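Putative phosphohistidine phosphatase, SixA (Nakamurella multipartita, PDB 4HBZ) probably removes phosphate from phosphohistidine on a protein substrate, as a SixA-like member of branch 1 of the histidine phosphatase superfamily. Local coordinates at residues V132-S135 against L136-R139; P125-G128 against W129-R133; T165-W168 against A169-A172. All coordinates share one frame; numbering follows the deposited sequence. Where two conformers were deposited one is given.

Interactions 1 and 2 are overlapping stretches of helix 123-138, their centres about 10 Å apart; they share V132 and R133, and interaction 1 carries on from interaction 2 to the C-terminal end of the helix. Interaction 3 lies later in the chain, in the 3-10 turn leading into helix 171-174, its centre about 13 Å from that of interaction 1 and 14 Å from that of interaction 2. Both stretches touch it: Q134 CG packs 3.4 Å from A172 O, and L131 CD2 lies 3.6 Å from L171 O. A bound glycerol sits about 4 Å from the A126 side chain, and a triethylene glycol, probably from the crystallisation liquor, about 3 Å from the W129 side chain.

Interaction 1: V132-S135 against L136-R139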
loop_
_atom_site.group_PDB
_atom_site.type_symbol
_atom_site.label_atom_id
_atom_site.label_comp_id
_atom_site.label_asym_id
_atom_site.label_seq_id
_atom_site.Cartn_x
_atom_site.Cartn_y
_atom_site.Cartn_z
ATOM N N VAL A 132 3.201 -11.676 -1.928
ATOM C CA VAL A 132 3.636 -12.325 -3.195
ATOM C C VAL A 132 4.087 -13.745 -2.942
ATOM O O VAL A 132 3.724 -14.675 -3.674
ATOM C CB VAL A 132 4.697 -11.484 -3.919
ATOM C CG1 VAL A 132 5.430 -12.288 -4.996
ATOM C CG2 VAL A 132 4.055 -10.232 -4.443
ATOM N N ARG A 133 4.927 -13.942 -1.932
ATOM C CA ARG A 133 5.443 -15.280 -1.676
ATOM C C ARG A 133 4.358 -16.234 -1.257
ATOM O O ARG A 133 4.403 -17.407 -1.580
ATOM C CB ARG A 133 6.544 -15.169 -0.618
ATOM C CG ARG A 133 7.781 -14.361 -1.060
ATOM C CD ARG A 133 8.240 -14.455 -2.540
ATOM N NE ARG A 133 8.941 -15.701 -2.768
ATOM C CZ ARG A 133 9.630 -16.031 -3.882
ATOM N NH1 ARG A 133 9.748 -15.192 -4.935
ATOM N NH2 ARG A 133 10.212 -17.221 -3.931
ATOM N N GLN A 134 3.383 -15.761 -0.487
ATOM C CA GLN A 134 2.251 -16.615 -0.070
ATOM C C GLN A 134 1.429 -17.038 -1.272
ATOM O O GLN A 134 0.986 -18.179 -1.387
ATOM C CB GLN A 134 1.407 -15.889 0.988
ATOM C CG GLN A 134 0.253 -16.709 1.558
ATOM C CD GLN A 134 0.693 -17.887 2.447
ATOM O OE1 GLN A 134 1.767 -17.897 3.029
ATOM N NE2 GLN A 134 -0.182 -18.817 2.607
ATOM N N SER A 135 1.195 -16.093 -2.164
ATOM C CA SER A 135 0.443 -16.406 -3.367
ATOM C C SER A 135 1.184 -17.456 -4.237
ATOM O O SER A 135 0.562 -18.405 -4.761
ATOM C CB SER A 135 0.138 -15.137 -4.132
ATOM O OG SER A 135 -0.648 -15.453 -5.293
ATOM N N LEU A 136 2.490 -17.309 -4.369
ATOM C CA LEU A 136 3.316 -18.330 -5.068
ATOM C C LEU A 136 3.106 -19.708 -4.473
ATOM O O LEU A 136 2.921 -20.712 -5.205
ATOM C CB LEU A 136 4.795 -17.953 -4.987
ATOM C CG LEU A 136 5.296 -16.802 -5.826
ATOM C CD1 LEU A 136 6.760 -16.552 -5.471
ATOM C CD2 LEU A 136 5.192 -17.156 -7.312
ATOM N N LEU A 137 3.152 -19.782 -3.151
ATOM C CA LEU A 137 3.007 -21.051 -2.462
ATOM C C LEU A 137 1.656 -21.640 -2.808
ATOM O O LEU A 137 1.542 -22.822 -3.179
ATOM C CB LEU A 137 3.152 -20.835 -0.954
ATOM C CG LEU A 137 2.805 -22.077 -0.106
ATOM C CD1 LEU A 137 3.721 -23.245 -0.454
ATOM C CD2 LEU A 137 2.914 -21.737 1.364
ATOM N N ASN A 138 0.616 -20.818 -2.708
ATOM C CA ASN A 138 -0.736 -21.293 -2.947
ATOM C C ASN A 138 -0.943 -21.775 -4.370
ATOM O O ASN A 138 -1.740 -22.691 -4.582
ATOM C CB ASN A 138 -1.765 -20.223 -2.576
ATOM C CG ASN A 138 -1.820 -19.969 -1.086
ATOM O OD1 ASN A 138 -1.366 -20.783 -0.290
ATOM N ND2 ASN A 138 -2.345 -18.829 -0.698
ATOM N N ARG A 139 -0.193 -21.211 -5.312
ATOM C CA ARG A 139 -0.267 -21.541 -6.728
ATOM C C ARG A 139 0.704 -22.688 -7.090
ATOM O O ARG A 139 0.897 -22.989 -8.271
ATOM C CB ARG A 139 0.068 -20.287 -7.556
ATOM C CG ARG A 139 -1.083 -19.278 -7.639
ATOM C CD ARG A 139 -0.623 -17.832 -7.828
ATOM N NE ARG A 139 0.520 -17.729 -8.742
ATOM C CZ ARG A 139 1.477 -16.801 -8.668
ATOM N NH1 ARG A 139 1.465 -15.870 -7.719
ATOM N NH2 ARG A 139 2.463 -16.800 -9.556
#
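The R133 guanidinium carries L136 CD1 on one face, the methyl lying over the middle of the group and 3.3 Å from CZ, while the R139 guanidinium has S135 OG at its edge and L136 CA, offset toward the rim, over one face. R133 reaches this position through bends at chi2 and chi3 (-77°), which curl the chain outward from the helix and round over the L136 methyl; NH1 then bonds to S145 O and A147 O in a loop. R139 NH1 donates to S135 OG at 3.2 Å in a nearly straight bond (167°), with the hydroxyl oxygen in the guanidinium plane. R139 CD passes 3.3 Å from S135 O, and the bend at chi3 beyond it turns the guanidinium back to the S135 hydroxyl. The amides of Q134 and N138 stand steeply across one another, 79° between planes, and both donate to Q173 O rather than to each other. Beneath them run i to i+4 backbone bonds, the last from R139 N to S135 O at 3.0 Å. R139 is the first residue to leave helical geometry, and this is an α-helical C-terminus whose side chains tie it to a loop on one side and to helix 171-174 on another.

Interaction 2: P125-G128 against W129-R133; sequences PATG and WELVR
Four nearly straight α-helical bonds, each 3.0 Å long, run from W129 N to P125 O, E130 N to A126 O, L131 N to T127 O and V132 N to G128 O. The side chains of the second turn lie back over these same carbonyls. L131 has CG beside its own backbone N (chi1 -71°), which sets CG 3.3 Å from T127 O; its CD1 continues toward T127 CG2, a looser approach of 4.3 Å between methyls. V132 does likewise with one branch, CG2 lying 3.3 Å from G128 O, and E130 CG comes 3.4 Å from A126 O, with the rest of its chain extended beyond. W129 departs from this pattern. In the conformer described its CG is anti to the backbone N (chi1 -171°), and the indole swings toward the C-terminal end of the helix, where R133 CG lies over the centre of one ring face, 3.6 Å above the plane, a methylene set against the aromatic face one turn on; a second conformer was modelled, so this contact is not fixed. The T127 hydroxyl bonds back to T123 O within the same helix, which satisfies this buried polar atom. T127 and L131 occupy one flank, T127 on L24 and L131 on L22 of strand 20-26, and T127 also meets V98 and L102 of helix 98-106. W129 instead touches L151 of a loop. The stretch is thus an amphipathic α-helix laid against the central sheet of an α/β fold, as expected for the histidine phosphatase superfamily.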
loop_
_atom_site.group_PDB
_atom_site.type_symbol
_atom_site.label_atom_id
_atom_site.label_comp_id
_atom_site.label_asym_id
_atom_site.label_seq_id
_atom_site.Cartn_x
_atom_site.Cartn_y
_atom_site.Cartn_z
ATOM N N PRO A 125 6.977 -2.327 1.876
ATOM C CA PRO A 125 7.520 -3.318 0.904
ATOM C C PRO A 125 7.604 -4.744 1.455
ATOM O O PRO A 125 7.381 -5.691 0.704
ATOM C CB PRO A 125 8.865 -2.760 0.513
ATOM C CG PRO A 125 9.157 -1.699 1.486
ATOM C CD PRO A 125 7.896 -1.213 2.097
ATOM N N ALA A 126 7.853 -4.893 2.736
ATOM C CA ALA A 126 7.893 -6.230 3.340
ATOM C C ALA A 126 6.534 -6.895 3.233
ATOM O O ALA A 126 6.452 -8.135 3.073
ATOM C CB ALA A 126 8.298 -6.146 4.789
ATOM N N THR A 127 5.469 -6.130 3.417
ATOM C CA THR A 127 4.135 -6.629 3.318
ATOM C C THR A 127 3.850 -7.144 1.906
ATOM O O THR A 127 3.308 -8.209 1.716
ATOM C CB THR A 127 3.101 -5.572 3.745
ATOM O OG1 THR A 127 3.339 -5.145 5.122
ATOM C CG2 THR A 127 1.718 -6.090 3.650
ATOM N N GLY A 128 4.209 -6.332 0.929
ATOM C CA GLY A 128 4.035 -6.750 -0.448
ATOM C C GLY A 128 4.772 -8.048 -0.737
ATOM O O GLY A 128 4.250 -8.928 -1.377
ATOM N N TRP A 129 5.994 -8.142 -0.263
ATOM C CA TRP A 129 6.813 -9.291 -0.531
ATOM C C TRP A 129 6.208 -10.547 0.099
ATOM O O TRP A 129 6.124 -11.589 -0.546
ATOM C CB TRP A 129 8.226 -9.015 -0.032
ATOM C CG TRP A 129 9.168 -10.038 -0.444
ATOM C CD1 TRP A 129 9.815 -10.129 -1.638
ATOM C CD2 TRP A 129 9.572 -11.168 0.332
ATOM N NE1 TRP A 129 10.630 -11.242 -1.644
ATOM C CE2 TRP A 129 10.489 -11.899 -0.447
ATOM C CE3 TRP A 129 9.245 -11.634 1.620
ATOM C CZ2 TRP A 129 11.098 -13.060 0.017
ATOM C CZ3 TRP A 129 9.854 -12.796 2.078
ATOM C CH2 TRP A 129 10.761 -13.496 1.277
ATOM N N GLU A 130 5.738 -10.442 1.337
ATOM C CA GLU A 130 5.123 -11.596 1.975
ATOM C C GLU A 130 3.868 -12.059 1.277
ATOM O O GLU A 130 3.622 -13.264 1.143
ATOM C CB GLU A 130 4.859 -11.346 3.436
ATOM C CG GLU A 130 6.126 -11.288 4.249
ATOM C CD GLU A 130 5.947 -11.643 5.707
ATOM O OE1 GLU A 130 4.826 -11.878 6.171
ATOM O OE2 GLU A 130 7.013 -11.756 6.354
ATOM N N LEU A 131 3.082 -11.097 0.803
ATOM C CA LEU A 131 1.865 -11.458 0.080
ATOM C C LEU A 131 2.177 -12.180 -1.227
ATOM O O LEU A 131 1.525 -13.184 -1.602
ATOM C CB LEU A 131 1.017 -10.206 -0.226
ATOM C CG LEU A 131 0.332 -9.574 1.008
ATOM C CD1 LEU A 131 -0.324 -8.269 0.609
ATOM C CD2 LEU A 131 -0.641 -10.488 1.722
ATOM N N VAL A 132 3.201 -11.676 -1.928
ATOM C CA VAL A 132 3.636 -12.325 -3.195
ATOM C C VAL A 132 4.087 -13.745 -2.942
ATOM O O VAL A 132 3.724 -14.675 -3.674
ATOM C CB VAL A 132 4.697 -11.484 -3.919
ATOM C CG1 VAL A 132 5.430 -12.288 -4.996
ATOM C CG2 VAL A 132 4.055 -10.232 -4.443
ATOM N N ARG A 133 4.927 -13.942 -1.932
ATOM C CA ARG A 133 5.443 -15.280 -1.676
ATOM C C ARG A 133 4.358 -16.234 -1.257
ATOM O O ARG A 133 4.403 -17.407 -1.580
ATOM C CB ARG A 133 6.544 -15.169 -0.618
ATOM C CG ARG A 133 7.781 -14.361 -1.060
ATOM C CD ARG A 133 8.240 -14.455 -2.540
ATOM N NE ARG A 133 8.941 -15.701 -2.768
ATOM C CZ ARG A 133 9.630 -16.031 -3.882
ATOM N NH1 ARG A 133 9.748 -15.192 -4.935
ATOM N NH2 ARG A 133 10.212 -17.221 -3.931
#

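Interaction 3: T165-W168 against A169-A172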
loop_
_atom_site.group_PDB
_atom_site.type_symbol
_atom_site.label_atom_id
_atom_site.label_comp_id
_atom_site.label_asym_id
_atom_site.label_seq_id
_atom_site.Cartn_x
_atom_site.Cartn_y
_atom_site.Cartn_z
ATOM N N THR A 165 -7.720 -13.010 -5.026
ATOM C CA THR A 165 -9.060 -13.532 -5.055
ATOM C C THR A 165 -9.614 -13.831 -3.682
ATOM O O THR A 165 -10.818 -14.136 -3.589
ATOM C CB THR A 165 -9.185 -14.769 -5.936
ATOM O OG1 THR A 165 -8.313 -15.800 -5.453
ATOM C CG2 THR A 165 -8.888 -14.389 -7.387
ATOM N N GLY A 166 -8.781 -13.760 -2.665
ATOM C CA GLY A 166 -9.260 -13.978 -1.304
ATOM C C GLY A 166 -10.038 -12.800 -0.780
ATOM O O GLY A 166 -9.885 -11.645 -1.237
ATOM N N ALA A 167 -10.933 -13.065 0.154
ATOM C CA ALA A 167 -11.559 -12.001 0.946
ATOM C C ALA A 167 -10.511 -11.198 1.671
ATOM O O ALA A 167 -9.414 -11.720 2.028
ATOM C CB ALA A 167 -12.468 -12.655 1.970
ATOM N N TRP A 168 -10.775 -9.925 1.966
ATOM C CA TRP A 168 -9.816 -9.150 2.737
ATOM C C TRP A 168 -9.401 -9.817 4.049
ATOM O O TRP A 168 -8.221 -9.747 4.423
ATOM C CB TRP A 168 -10.292 -7.710 3.001
ATOM C CG TRP A 168 -10.436 -6.890 1.761
ATOM C CD1 TRP A 168 -11.567 -6.388 1.257
ATOM C CD2 TRP A 168 -9.370 -6.545 0.835
ATOM N NE1 TRP A 168 -11.290 -5.690 0.093
ATOM C CE2 TRP A 168 -9.959 -5.787 -0.205
ATOM C CE3 TRP A 168 -8.015 -6.804 0.787
ATOM C CZ2 TRP A 168 -9.182 -5.236 -1.234
ATOM C CZ3 TRP A 168 -7.252 -6.286 -0.267
ATOM C CH2 TRP A 168 -7.853 -5.526 -1.250
ATOM N N ALA A 169 -10.344 -10.424 4.762
ATOM C CA ALA A 169 -10.027 -11.022 6.021
ATOM C C ALA A 169 -8.968 -12.147 5.890
ATOM O O ALA A 169 -8.221 -12.460 6.837
ATOM C CB ALA A 169 -11.283 -11.519 6.688
ATOM N N ASP A 170 -8.920 -12.741 4.687
ATOM C CA ASP A 170 -8.102 -13.913 4.447
ATOM C C ASP A 170 -6.777 -13.567 3.778
ATOM O O ASP A 170 -6.073 -14.449 3.385
ATOM C CB ASP A 170 -8.884 -14.873 3.523
ATOM C CG ASP A 170 -10.116 -15.506 4.217
ATOM O OD1 ASP A 170 -10.140 -15.465 5.451
ATOM O OD2 ASP A 170 -10.928 -16.110 3.528
ATOM N N LEU A 171 -6.466 -12.282 3.639
ATOM C CA LEU A 171 -5.315 -11.870 2.860
ATOM C C LEU A 171 -4.020 -12.502 3.282
ATOM O O LEU A 171 -3.199 -12.900 2.438
ATOM C CB LEU A 171 -5.272 -10.323 2.830
ATOM C CG LEU A 171 -4.221 -9.644 2.039
ATOM C CD1 LEU A 171 -4.306 -9.915 0.561
ATOM C CD2 LEU A 171 -4.303 -8.147 2.335
ATOM N N ALA A 172 -3.772 -12.640 4.569
ATOM C CA ALA A 172 -2.545 -13.226 5.013
ATOM C C ALA A 172 -2.368 -14.662 4.526
ATOM O O ALA A 172 -1.258 -15.056 4.162
ATOM C CB ALA A 172 -2.410 -13.128 6.517
HETATM O O HOH W 1 -11.099 -15.818 0.950
#
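The loop after strand 159-164 winds through a 3-10 turn into the short helix 171-174, and within it A167 and W168 meet D170 and L171 through their backbones and side chains. D170 N donates to A167 O at 2.9 Å and L171 N to W168 O at 3.2 Å, both bonds spanning three residues. In each the donor stands well above the carbonyl plane, 56° out of it for A167 and 65° for W168, a geometry that goes with the tight winding of such a turn. The D170 carboxylate bends back over the start of the turn: with CG beside the backbone N (chi1 -69°), OD2 comes 4.1 Å from A167 CB. A water completes the link, accepting from A167 N at 2.9 Å and donating to D170 OD2 at 2.6 Å, so that the N-H of A167, just ahead of the 3-10 turn, is joined to the carboxylate through one solvent molecule. D170 stands at the N-cap of the following helix, yet its side chain makes no capping bond there.

On the inward side, L171 CD2 meets the W168 indole at its edge, near the ring plane, 4.2 Å from CE3, so this is an edge contact and the methyl does not lie over a face. Farther along, W168 NE1 donates to A112 O, which fixes the rotation of the buried ring. The indole also packs on R20 and L22 of strand 20-26 and on V105 of helix 98-106; L171 shares L22 and V105 with it and adds L102. The whole is a strand-to-helix connection in an α/β fold, in which a 3-10 turn sets an aromatic and an aliphatic side chain together between the central sheet and helix 98-106.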